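Local coordinates for protein 6-aminohexanoate-cyclic-dimer hydrolase (Arthrobacter sp., PDB 3A2Q) that hydrolyses one amide bond of the cyclic dimer of 6-aminohexanoic acid, a nylon-6 by-product, to give the linear dimer, at residues T25-A30 with G66-L71; R176-V181 with G213-S218; I194-L199 with P234-C239; G269-D274 with G304-L309. The protein carries 1 engineered substitution. All blocks are in the same frame, centred on the assembly; numbering follows the deposited sequence.

Interaction 1 (T25-A30 with G66-L71)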
loop_
_atom_site.group_PDB
_atom_site.type_symbol
_atom_site.label_atom_id
_atom_site.label_comp_id
_atom_site.label_asym_id
_atom_site.label_seq_id
_atom_site.Cartn_x
_atom_site.Cartn_y
_atom_site.Cartn_z
ATOM N N THR A 25 -27.923 -7.282 -2.339
ATOM C CA THR A 25 -27.683 -8.700 -2.559
ATOM C C THR A 25 -27.157 -8.923 -3.965
ATOM O O THR A 25 -26.277 -9.754 -4.180
ATOM C CB THR A 25 -28.972 -9.514 -2.389
ATOM O OG1 THR A 25 -29.623 -9.127 -1.176
ATOM C CG2 THR A 25 -28.652 -10.998 -2.336
ATOM N N GLU A 26 -27.708 -8.182 -4.920
ATOM C CA GLU A 26 -27.284 -8.296 -6.308
ATOM C C GLU A 26 -25.808 -7.937 -6.433
ATOM O O GLU A 26 -25.005 -8.729 -6.925
ATOM C CB GLU A 26 -28.122 -7.375 -7.198
ATOM C CG GLU A 26 -29.497 -7.930 -7.541
ATOM C CD GLU A 26 -30.318 -6.981 -8.394
ATOM O OE1 GLU A 26 -31.302 -7.438 -9.014
ATOM O OE2 GLU A 26 -29.985 -5.778 -8.439
ATOM N N LEU A 27 -25.456 -6.740 -5.971
ATOM C CA LEU A 27 -24.075 -6.277 -6.026
ATOM C C LEU A 27 -23.147 -7.257 -5.320
ATOM O O LEU A 27 -22.124 -7.665 -5.875
ATOM C CB LEU A 27 -23.958 -4.893 -5.375
ATOM C CG LEU A 27 -22.559 -4.265 -5.336
ATOM C CD1 LEU A 27 -22.021 -4.104 -6.749
ATOM C CD2 LEU A 27 -22.629 -2.921 -4.632
ATOM N N LEU A 28 -23.517 -7.645 -4.102
ATOM C CA LEU A 28 -22.713 -8.570 -3.312
ATOM C C LEU A 28 -22.576 -9.931 -3.987
ATOM O O LEU A 28 -21.471 -10.460 -4.106
ATOM C CB LEU A 28 -23.331 -8.763 -1.926
ATOM C CG LEU A 28 -22.378 -8.993 -0.746
ATOM C CD1 LEU A 28 -23.188 -9.449 0.457
ATOM C CD2 LEU A 28 -21.323 -10.032 -1.087
ATOM N N GLU A 29 -23.698 -10.503 -4.416
ATOM C CA GLU A 29 -23.677 -11.807 -5.071
ATOM C C GLU A 29 -22.983 -11.739 -6.425
ATOM O O GLU A 29 -22.316 -12.688 -6.837
ATOM C CB GLU A 29 -25.100 -12.346 -5.236
ATOM C CG GLU A 29 -25.792 -12.676 -3.925
ATOM C CD GLU A 29 -24.971 -13.604 -3.046
ATOM O OE1 GLU A 29 -24.312 -14.511 -3.591
ATOM O OE2 GLU A 29 -24.992 -13.433 -1.809
ATOM N N ALA A 30 -23.144 -10.617 -7.118
ATOM C CA ALA A 30 -22.505 -10.434 -8.413
ATOM C C ALA A 30 -20.999 -10.342 -8.188
ATOM O O ALA A 30 -20.204 -10.796 -9.014
ATOM C CB ALA A 30 -23.016 -9.162 -9.081
ATOM N N GLY A 66 -23.434 -1.404 1.553
ATOM C CA GLY A 66 -23.460 -2.497 0.594
ATOM C C GLY A 66 -22.227 -2.687 -0.274
ATOM O O GLY A 66 -22.091 -3.715 -0.938
ATOM N N VAL A 67 -21.321 -1.714 -0.278
ATOM C CA VAL A 67 -20.122 -1.826 -1.099
ATOM C C VAL A 67 -19.079 -2.723 -0.450
ATOM O O VAL A 67 -18.689 -2.515 0.698
ATOM C CB VAL A 67 -19.487 -0.453 -1.370
ATOM C CG1 VAL A 67 -18.296 -0.614 -2.311
ATOM C CG2 VAL A 67 -20.519 0.489 -1.976
ATOM N N PRO A 68 -18.612 -3.743 -1.184
ATOM C CA PRO A 68 -17.610 -4.672 -0.660
ATOM C C PRO A 68 -16.203 -4.086 -0.685
ATOM O O PRO A 68 -15.894 -3.227 -1.513
ATOM C CB PRO A 68 -17.721 -5.879 -1.602
ATOM C CG PRO A 68 -19.042 -5.687 -2.312
ATOM C CD PRO A 68 -19.115 -4.209 -2.485
ATOM N N TYR A 69 -15.358 -4.558 0.228
ATOM C CA TYR A 69 -13.965 -4.128 0.287
ATOM C C TYR A 69 -13.136 -5.290 0.811
ATOM O O TYR A 69 -13.668 -6.215 1.428
ATOM C CB TYR A 69 -13.799 -2.890 1.184
ATOM C CG TYR A 69 -13.563 -3.172 2.648
ATOM C CD1 TYR A 69 -12.272 -3.187 3.176
ATOM C CD2 TYR A 69 -14.631 -3.398 3.516
ATOM C CE1 TYR A 69 -12.049 -3.412 4.534
ATOM C CE2 TYR A 69 -14.419 -3.627 4.875
ATOM C CZ TYR A 69 -13.127 -3.631 5.376
ATOM O OH TYR A 69 -12.915 -3.848 6.717
ATOM N N LEU A 70 -11.834 -5.249 0.550
ATOM C CA LEU A 70 -10.933 -6.303 0.982
ATOM C C LEU A 70 -9.893 -5.793 1.975
ATOM O O LEU A 70 -9.449 -4.648 1.902
ATOM C CB LEU A 70 -10.258 -6.929 -0.241
ATOM C CG LEU A 70 -11.218 -7.736 -1.119
ATOM C CD1 LEU A 70 -10.605 -7.992 -2.484
ATOM C CD2 LEU A 70 -11.559 -9.038 -0.409
ATOM N N LEU A 71 -9.505 -6.675 2.889
ATOM C CA LEU A 71 -8.558 -6.365 3.949
ATOM C C LEU A 71 -7.297 -7.217 3.850
ATOM O O LEU A 71 -7.373 -8.422 3.633
ATOM C CB LEU A 71 -9.246 -6.620 5.292
ATOM C CG LEU A 71 -8.635 -6.147 6.605
ATOM C CD1 LEU A 71 -8.724 -4.632 6.677
ATOM C CD2 LEU A 71 -9.393 -6.779 7.768
#
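L27 reaches across from the helix that spans 24-42 to the chain leading into strand 68-72, and its CD2 methyl makes every close approach between the two segments. Along 25-30 the polar T25 and E26 come first, on the exposed side of the helix. Next comes L27 itself. Its CG is anti to the backbone N (chi1 179°), which carries the branched end away from the helix. There CD2 lies 3.8 Å from the carbonyl O of G66 and 4.3 Å from CD of P68, with V67 CA just beyond at 4.5 Å. G66 has a positive phi of 92°, where a CB would press on the preceding carbonyl, so glycine suits the turn into the strand. P68 brings its CD methylene, and with its N in the ring has no N-H to satisfy. L28 points along the interface rather than at it, and E29 takes no part; its OE2 is in a salt bridge with R54. Q13 and V17 of helix 10-19 also touch L27, while V113 of the neighbouring strand 113-118 touches P68. With no hydrogen bond or charge pair across it, this buried contact joins a peripheral helix to the large mixed sheet by apolar contact, and its chemistry implies a fit set by shape rather than by directed bonds.

Interaction 2 (R176-V181 with G213-S218)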
loop_
_atom_site.group_PDB
_atom_site.type_symbol
_atom_site.label_atom_id
_atom_site.label_comp_id
_atom_site.label_asym_id
_atom_site.label_seq_id
_atom_site.Cartn_x
_atom_site.Cartn_y
_atom_site.Cartn_z
ATOM N N ARG A 176 1.884 1.654 -2.386
ATOM C CA ARG A 176 2.215 2.315 -3.636
ATOM C C ARG A 176 2.815 1.375 -4.676
ATOM O O ARG A 176 2.480 1.465 -5.854
ATOM C CB ARG A 176 3.168 3.483 -3.368
ATOM C CG ARG A 176 2.512 4.641 -2.613
ATOM C CD ARG A 176 3.583 5.562 -2.021
ATOM N NE ARG A 176 4.231 4.923 -0.880
ATOM C CZ ARG A 176 5.423 5.266 -0.394
ATOM N NH1 ARG A 176 6.119 6.250 -0.952
ATOM N NH2 ARG A 176 5.921 4.616 0.650
ATOM N N ILE A 177 3.684 0.464 -4.250
ATOM C CA ILE A 177 4.307 -0.470 -5.190
ATOM C C ILE A 177 3.267 -1.376 -5.859
ATOM O O ILE A 177 3.203 -1.446 -7.087
ATOM C CB ILE A 177 5.417 -1.303 -4.485
ATOM C CG1 ILE A 177 6.558 -0.364 -4.076
ATOM C CG2 ILE A 177 5.957 -2.378 -5.428
ATOM C CD1 ILE A 177 7.594 -0.960 -3.149
ATOM N N PRO A 178 2.438 -2.082 -5.069
ATOM C CA PRO A 178 1.429 -2.946 -5.691
ATOM C C PRO A 178 0.478 -2.150 -6.586
ATOM O O PRO A 178 -0.015 -2.667 -7.583
ATOM C CB PRO A 178 0.710 -3.568 -4.495
ATOM C CG PRO A 178 1.755 -3.557 -3.419
ATOM C CD PRO A 178 2.429 -2.229 -3.605
ATOM N N ALA A 179 0.210 -0.896 -6.217
ATOM C CA ALA A 179 -0.676 -0.050 -7.012
ATOM C C ALA A 179 -0.021 0.240 -8.359
ATOM O O ALA A 179 -0.663 0.145 -9.399
ATOM C CB ALA A 179 -0.967 1.272 -6.276
ATOM N N SER A 180 1.259 0.596 -8.333
ATOM C CA SER A 180 1.993 0.886 -9.562
ATOM C C SER A 180 2.013 -0.347 -10.473
ATOM O O SER A 180 1.686 -0.278 -11.662
ATOM C CB SER A 180 3.433 1.291 -9.224
ATOM O OG SER A 180 4.212 1.481 -10.400
ATOM N N VAL A 181 2.393 -1.476 -9.888
ATOM C CA VAL A 181 2.497 -2.742 -10.612
ATOM C C VAL A 181 1.169 -3.292 -11.127
ATOM O O VAL A 181 1.136 -3.952 -12.169
ATOM C CB VAL A 181 3.175 -3.805 -9.710
ATOM C CG1 VAL A 181 3.102 -5.195 -10.355
ATOM C CG2 VAL A 181 4.608 -3.400 -9.446
ATOM N N GLY A 213 -2.628 2.137 4.462
ATOM C CA GLY A 213 -2.913 2.815 3.209
ATOM C C GLY A 213 -4.194 2.386 2.525
ATOM O O GLY A 213 -4.914 1.514 3.023
ATOM N N LEU A 214 -4.456 2.975 1.359
ATOM C CA LEU A 214 -5.692 2.726 0.624
ATOM C C LEU A 214 -5.515 2.457 -0.862
ATOM O O LEU A 214 -4.643 3.045 -1.512
ATOM C CB LEU A 214 -6.614 3.934 0.795
ATOM C CG LEU A 214 -6.823 4.388 2.242
ATOM C CD1 LEU A 214 -7.420 5.787 2.259
ATOM C CD2 LEU A 214 -7.713 3.391 2.968
ATOM N N PHE A 215 -6.377 1.581 -1.387
ATOM C CA PHE A 215 -6.392 1.187 -2.795
ATOM C C PHE A 215 -7.755 1.513 -3.399
ATOM O O PHE A 215 -8.777 1.295 -2.759
ATOM C CB PHE A 215 -6.197 -0.326 -2.942
ATOM C CG PHE A 215 -4.789 -0.792 -2.763
ATOM C CD1 PHE A 215 -3.846 -0.601 -3.771
ATOM C CD2 PHE A 215 -4.411 -1.456 -1.603
ATOM C CE1 PHE A 215 -2.539 -1.071 -3.624
ATOM C CE2 PHE A 215 -3.108 -1.930 -1.444
ATOM C CZ PHE A 215 -2.172 -1.738 -2.457
ATOM N N ALA A 216 -7.755 2.002 -4.637
ATOM C CA ALA A 216 -8.980 2.326 -5.370
ATOM C C ALA A 216 -8.646 2.555 -6.847
ATOM O O ALA A 216 -7.479 2.539 -7.239
ATOM C CB ALA A 216 -9.645 3.575 -4.781
ATOM N N ARG A 217 -9.668 2.759 -7.674
ATOM C CA ARG A 217 -9.432 3.011 -9.088
ATOM C C ARG A 217 -9.757 4.457 -9.473
ATOM O O ARG A 217 -9.596 4.855 -10.628
ATOM C CB ARG A 217 -10.231 2.029 -9.958
ATOM C CG ARG A 217 -9.749 0.580 -9.855
ATOM C CD ARG A 217 -10.336 -0.274 -10.970
ATOM N NE ARG A 217 -11.794 -0.274 -10.933
ATOM C CZ ARG A 217 -12.529 -1.037 -10.130
ATOM N NH1 ARG A 217 -11.954 -1.885 -9.287
ATOM N NH2 ARG A 217 -13.848 -0.932 -10.156
ATOM N N SER A 218 -10.212 5.246 -8.504
ATOM C CA SER A 218 -10.519 6.650 -8.766
ATOM C C SER A 218 -10.006 7.508 -7.617
ATOM O O SER A 218 -9.901 7.045 -6.482
ATOM C CB SER A 218 -12.026 6.867 -8.925
ATOM O OG SER A 218 -12.703 6.684 -7.694
#
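Apolar contact joins the two segments, and the phenyl ring of F215 carries all of it. Its CZ lies 4.0 Å from CB of P178, approached obliquely, while CE1 is 3.9 Å from the CB methyl of A179. The small alanine lets the ring come close to the helix, and proline fits the first turn, where its missing N-H costs no helical bond. F215 CG is anti to the carbonyl carbon (chi1 -77°), an orientation that sends the ring out from the strand to the helix.

A second kind of approach is to the backbone: the N of A179 sits at the ring edge, near its plane, 3.8 Å from CE1. It is van der Waals contact, and no hydrogen bond crosses between the segments. In the amidase fold, helix 176-182 here packs against strand 211-216 of the central mixed sheet, just after A174, an engineered residue at the position that by similarity carries the acyl-ester intermediate. The side chain of P178 is about 5 Å from that of A174 and about 8 Å from a bound 6-aminohexanoic acid.

Among polar groups, R176 forms a salt bridge with D170. The F215 side chain also touches S154 and V158 of helix 152-159.

Interaction 3 (I194-L199 with P234-C239)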
loop_
_atom_site.group_PDB
_atom_site.type_symbol
_atom_site.label_atom_id
_atom_site.label_comp_id
_atom_site.label_asym_id
_atom_site.label_seq_id
_atom_site.Cartn_x
_atom_site.Cartn_y
_atom_site.Cartn_z
ATOM N N ILE A 194 -4.130 7.502 9.465
ATOM C CA ILE A 194 -5.001 6.346 9.683
ATOM C C ILE A 194 -4.522 5.478 10.833
ATOM O O ILE A 194 -3.382 5.026 10.840
ATOM C CB ILE A 194 -5.073 5.455 8.422
ATOM C CG1 ILE A 194 -5.521 6.289 7.219
ATOM C CG2 ILE A 194 -6.025 4.281 8.667
ATOM C CD1 ILE A 194 -5.662 5.494 5.921
ATOM N N SER A 195 -5.397 5.232 11.802
ATOM C CA SER A 195 -5.023 4.417 12.949
ATOM C C SER A 195 -4.903 2.930 12.638
ATOM O O SER A 195 -5.775 2.356 11.989
ATOM C CB SER A 195 -6.034 4.583 14.078
ATOM O OG SER A 195 -5.699 3.726 15.149
ATOM N N PRO A 196 -3.812 2.290 13.103
ATOM C CA PRO A 196 -3.559 0.859 12.902
ATOM C C PRO A 196 -3.915 0.118 14.195
ATOM O O PRO A 196 -3.680 -1.085 14.314
ATOM C CB PRO A 196 -2.065 0.816 12.652
ATOM C CG PRO A 196 -1.577 1.836 13.643
ATOM C CD PRO A 196 -2.578 2.978 13.527
ATOM N N GLY A 197 -4.468 0.854 15.158
ATOM C CA GLY A 197 -4.828 0.280 16.445
ATOM C C GLY A 197 -6.139 -0.484 16.490
ATOM O O GLY A 197 -6.794 -0.658 15.461
ATOM N N PRO A 198 -6.580 -0.911 17.687
ATOM C CA PRO A 198 -5.949 -0.731 19.004
ATOM C C PRO A 198 -4.620 -1.453 19.243
ATOM O O PRO A 198 -3.898 -1.135 20.191
ATOM C CB PRO A 198 -7.032 -1.203 19.974
ATOM C CG PRO A 198 -7.788 -2.217 19.171
ATOM C CD PRO A 198 -7.893 -1.570 17.820
ATOM N N LEU A 199 -4.299 -2.435 18.410
ATOM C CA LEU A 199 -3.044 -3.154 18.579
ATOM C C LEU A 199 -1.847 -2.248 18.306
ATOM O O LEU A 199 -1.966 -1.231 17.623
ATOM C CB LEU A 199 -2.972 -4.354 17.629
ATOM C CG LEU A 199 -3.744 -5.624 17.990
ATOM C CD1 LEU A 199 -3.699 -6.610 16.828
ATOM C CD2 LEU A 199 -3.134 -6.236 19.241
ATOM N N PRO A 234 -7.414 6.416 20.497
ATOM C CA PRO A 234 -6.666 6.174 21.736
ATOM C C PRO A 234 -5.408 5.325 21.555
ATOM O O PRO A 234 -5.462 4.211 21.024
ATOM C CB PRO A 234 -7.697 5.492 22.636
ATOM C CG PRO A 234 -8.999 6.034 22.141
ATOM C CD PRO A 234 -8.826 6.023 20.647
ATOM N N GLY A 235 -4.276 5.861 21.997
ATOM C CA GLY A 235 -3.031 5.126 21.891
ATOM C C GLY A 235 -2.222 5.377 20.634
ATOM O O GLY A 235 -1.032 5.062 20.601
ATOM N N ASP A 236 -2.845 5.933 19.597
ATOM C CA ASP A 236 -2.115 6.210 18.362
ATOM C C ASP A 236 -0.860 7.003 18.681
ATOM O O ASP A 236 -0.916 8.032 19.343
ATOM C CB ASP A 236 -2.967 7.010 17.374
ATOM C CG ASP A 236 -3.993 6.160 16.666
ATOM O OD1 ASP A 236 -3.914 4.918 16.764
ATOM O OD2 ASP A 236 -4.872 6.745 16.003
ATOM N N THR A 237 0.278 6.524 18.196
ATOM C CA THR A 237 1.540 7.191 18.456
ATOM C C THR A 237 1.685 8.479 17.670
ATOM O O THR A 237 2.073 9.515 18.205
ATOM C CB THR A 237 2.728 6.291 18.089
ATOM O OG1 THR A 237 2.682 5.096 18.875
ATOM C CG2 THR A 237 4.040 7.022 18.333
ATOM N N PHE A 238 1.365 8.398 16.387
ATOM C CA PHE A 238 1.504 9.536 15.504
ATOM C C PHE A 238 0.170 10.183 15.171
ATOM O O PHE A 238 -0.888 9.575 15.324
ATOM C CB PHE A 238 2.234 9.068 14.242
ATOM C CG PHE A 238 3.550 8.400 14.538
ATOM C CD1 PHE A 238 4.671 9.159 14.848
ATOM C CD2 PHE A 238 3.648 7.013 14.586
ATOM C CE1 PHE A 238 5.871 8.547 15.204
ATOM C CE2 PHE A 238 4.840 6.391 14.942
ATOM C CZ PHE A 238 5.954 7.160 15.251
ATOM N N CYS A 239 0.228 11.431 14.727
ATOM C CA CYS A 239 -0.971 12.165 14.375
ATOM C C CYS A 239 -0.632 13.093 13.212
ATOM O O CYS A 239 0.507 13.548 13.081
ATOM C CB CYS A 239 -1.454 12.968 15.585
ATOM S SG CYS A 239 -3.153 13.562 15.471
#
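S195 and D236 meet through their polar ends, hydroxyl to carboxylate, and the serine is at the same time the first residue of an ST turn. In that turn S195 OG accepts from the backbone N of G197, two residues on, at 3.1 Å and an N-H...O angle of 156°. The hydroxyl then donates its own proton across the contact to D236 OD1, 2.7 Å away, so one oxygen serves both as acceptor for its own loop and as donor to the other. Serine suits the place because it can do both from a short side chain. Its OG is anti to the backbone N (chi1 176°), a setting that lets it lie between the G197 amide and the aspartate.

The carboxylate receives the hydroxyl on the syn lone pair of OD1, the side of the other oxygen, and OD2 consequently lies near as well, 3.2 Å from S195 OG. It also comes within 3.1 Å of S195 CB, so the carboxylate lies against the CB-OG bond with both oxygens. OD2 has its own partner in the backbone N of R233, a second bond that would limit rotation of the carboxylate.

Neither segment is helix or strand: the contact ties the loop ahead of helix 202-207 to the loop after helix 219-229, with Y102 of helix 102-110 packed beside both. The nearest approach of P196 to the aspartate is CD to OD1, 4.0 Å.

Interaction 4 (G269-D274 with G304-L309)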
loop_
_atom_site.group_PDB
_atom_site.type_symbol
_atom_site.label_atom_id
_atom_site.label_comp_id
_atom_site.label_asym_id
_atom_site.label_seq_id
_atom_site.Cartn_x
_atom_site.Cartn_y
_atom_site.Cartn_z
ATOM N N GLY A 269 22.378 7.170 -7.969
ATOM C CA GLY A 269 23.366 6.756 -8.951
ATOM C C GLY A 269 23.862 5.327 -8.851
ATOM O O GLY A 269 24.868 4.978 -9.485
ATOM N N ASP A 270 23.161 4.493 -8.080
ATOM C CA ASP A 270 23.566 3.104 -7.919
ATOM C C ASP A 270 22.881 2.114 -8.865
ATOM O O ASP A 270 23.110 0.907 -8.795
ATOM C CB ASP A 270 23.420 2.675 -6.447
ATOM C CG ASP A 270 21.999 2.788 -5.917
ATOM O OD1 ASP A 270 21.200 3.610 -6.421
ATOM O OD2 ASP A 270 21.696 2.050 -4.958
ATOM N N PHE A 271 22.040 2.640 -9.750
ATOM C CA PHE A 271 21.361 1.854 -10.777
ATOM C C PHE A 271 20.651 2.841 -11.693
ATOM O O PHE A 271 20.350 3.958 -11.284
ATOM C CB PHE A 271 20.382 0.824 -10.180
ATOM C CG PHE A 271 19.238 1.424 -9.411
ATOM C CD1 PHE A 271 18.206 2.089 -10.068
ATOM C CD2 PHE A 271 19.200 1.326 -8.023
ATOM C CE1 PHE A 271 17.154 2.654 -9.352
ATOM C CE2 PHE A 271 18.157 1.884 -7.298
ATOM C CZ PHE A 271 17.130 2.552 -7.965
ATOM N N ALA A 272 20.404 2.440 -12.936
ATOM C CA ALA A 272 19.755 3.331 -13.887
ATOM C C ALA A 272 18.239 3.235 -13.830
ATOM O O ALA A 272 17.669 2.143 -13.856
ATOM C CB ALA A 272 20.246 3.029 -15.305
ATOM N N LEU A 273 17.584 4.384 -13.747
ATOM C CA LEU A 273 16.134 4.393 -13.717
ATOM C C LEU A 273 15.644 3.891 -15.075
ATOM O O LEU A 273 16.112 4.350 -16.122
ATOM C CB LEU A 273 15.614 5.814 -13.473
ATOM C CG LEU A 273 14.096 6.004 -13.579
ATOM C CD1 LEU A 273 13.401 5.191 -12.494
ATOM C CD2 LEU A 273 13.759 7.482 -13.439
ATOM N N ASP A 274 14.719 2.936 -15.053
ATOM C CA ASP A 274 14.151 2.393 -16.282
ATOM C C ASP A 274 13.574 3.535 -17.123
ATOM O O ASP A 274 12.767 4.321 -16.636
ATOM C CB ASP A 274 13.035 1.405 -15.958
ATOM C CG ASP A 274 12.343 0.883 -17.201
ATOM O OD1 ASP A 274 12.927 0.027 -17.892
ATOM O OD2 ASP A 274 11.221 1.340 -17.499
ATOM N N GLY A 304 19.350 11.916 -2.933
ATOM C CA GLY A 304 20.583 11.406 -3.508
ATOM C C GLY A 304 21.340 10.543 -2.518
ATOM O O GLY A 304 22.398 9.993 -2.826
ATOM N N ASP A 305 20.780 10.411 -1.321
ATOM C CA ASP A 305 21.402 9.633 -0.259
ATOM C C ASP A 305 20.447 8.563 0.260
ATOM O O ASP A 305 19.270 8.831 0.515
ATOM C CB ASP A 305 21.824 10.591 0.870
ATOM C CG ASP A 305 22.317 9.871 2.114
ATOM O OD1 ASP A 305 23.154 8.952 1.997
ATOM O OD2 ASP A 305 21.873 10.244 3.220
ATOM N N ARG A 306 20.940 7.337 0.382
ATOM C CA ARG A 306 20.104 6.265 0.901
ATOM C C ARG A 306 20.828 5.585 2.059
ATOM O O ARG A 306 20.564 4.428 2.378
ATOM C CB ARG A 306 19.757 5.244 -0.190
ATOM C CG ARG A 306 18.401 4.577 0.042
ATOM C CD ARG A 306 18.111 3.458 -0.929
ATOM N NE ARG A 306 18.122 3.906 -2.320
ATOM C CZ ARG A 306 19.030 3.535 -3.218
ATOM N NH1 ARG A 306 20.005 2.705 -2.873
ATOM N NH2 ARG A 306 18.959 3.991 -4.463
ATOM N N SER A 307 21.736 6.323 2.690
ATOM C CA SER A 307 22.500 5.807 3.827
ATOM C C SER A 307 21.573 5.341 4.942
ATOM O O SER A 307 21.864 4.379 5.651
ATOM C CB SER A 307 23.427 6.893 4.377
ATOM O OG SER A 307 24.398 7.261 3.419
ATOM N N PHE A 308 20.451 6.034 5.085
ATOM C CA PHE A 308 19.468 5.727 6.114
ATOM C C PHE A 308 18.925 4.305 6.038
ATOM O O PHE A 308 18.498 3.745 7.053
ATOM C CB PHE A 308 18.294 6.706 6.004
ATOM C CG PHE A 308 17.415 6.467 4.802
ATOM C CD1 PHE A 308 16.391 5.526 4.849
ATOM C CD2 PHE A 308 17.628 7.165 3.618
ATOM C CE1 PHE A 308 15.589 5.281 3.732
ATOM C CE2 PHE A 308 16.833 6.931 2.496
ATOM C CZ PHE A 308 15.812 5.987 2.553
ATOM N N LEU A 309 18.926 3.721 4.842
ATOM C CA LEU A 309 18.383 2.381 4.682
ATOM C C LEU A 309 19.081 1.354 5.566
ATOM O O LEU A 309 18.468 0.369 5.984
ATOM C CB LEU A 309 18.440 1.941 3.214
ATOM C CG LEU A 309 17.468 0.812 2.842
ATOM C CD1 LEU A 309 16.032 1.236 3.156
ATOM C CD2 LEU A 309 17.602 0.482 1.369
#
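D270 and R306 form a salt bridge in which the guanidinium meets the carboxylate end-on, with two nitrogens each bonded to a separate oxygen. R306 NH1 donates to D270 OD2 at 2.8 Å with an angle of 170°, and R306 NH2 donates to D270 OD1 at 3.0 Å. Both oxygens lie close to the guanidinium plane and are met on their syn sides. The carboxylate is tilted 28° from the guanidinium plane, so the donors reach it somewhat out of its own plane. A bend at chi3 of R306 (-59°) swings the guanidinium round to face the aspartate. Arginine suits this place because its two terminal nitrogens match the spacing of a carboxylate, and the bridge would be expected to offset the aspartate's charge. D270 OD1 also accepts from N266 ND2, which steadies the carboxylate from its own loop.

Aromatic contact adds a second element. F271 CE2 lies 3.6 Å from R306 NH2, an oblique approach; phenylalanine suits the spot because its flat ring can lie next to the guanidinium and almost parallel to it. L419 of helix 416-422 touches both D270 and R306.

A third set of bonds lies within the second segment, beside the arginine. D305 OD1 takes the backbone N of S307 at 3.1 Å, from above the carboxylate plane, and S307 OG on its syn side at 2.5 Å.

Together these join the loop before helix 275-290 to the approach to helix 308-331 at the surface, away from the active-site residues; D305 there forms an Asx turn, with OD1 holding the amide two residues on.

In the fold
Interaction 1 comes first along the chain and interaction 4 last, while interactions 2 and 3 interleave between them, their segments alternating. Interactions 1 and 2 reach the same mixed sheet, on strands 68-72 and 211-216, with centres 19 Å apart. Interactions 2 and 3 are 22 Å apart at their centres yet touch, where L214 CG packs against I194 CD1 at 4.0 Å, so the sheet is tied directly to the loop before helix 202-207. Interaction 4 lies on the opposite side of the chain's centre from interaction 1, about 42 Å away between centres. The set thus runs from a peripheral helix past the probable active site, beside interaction 2, to the surface of one amidase fold.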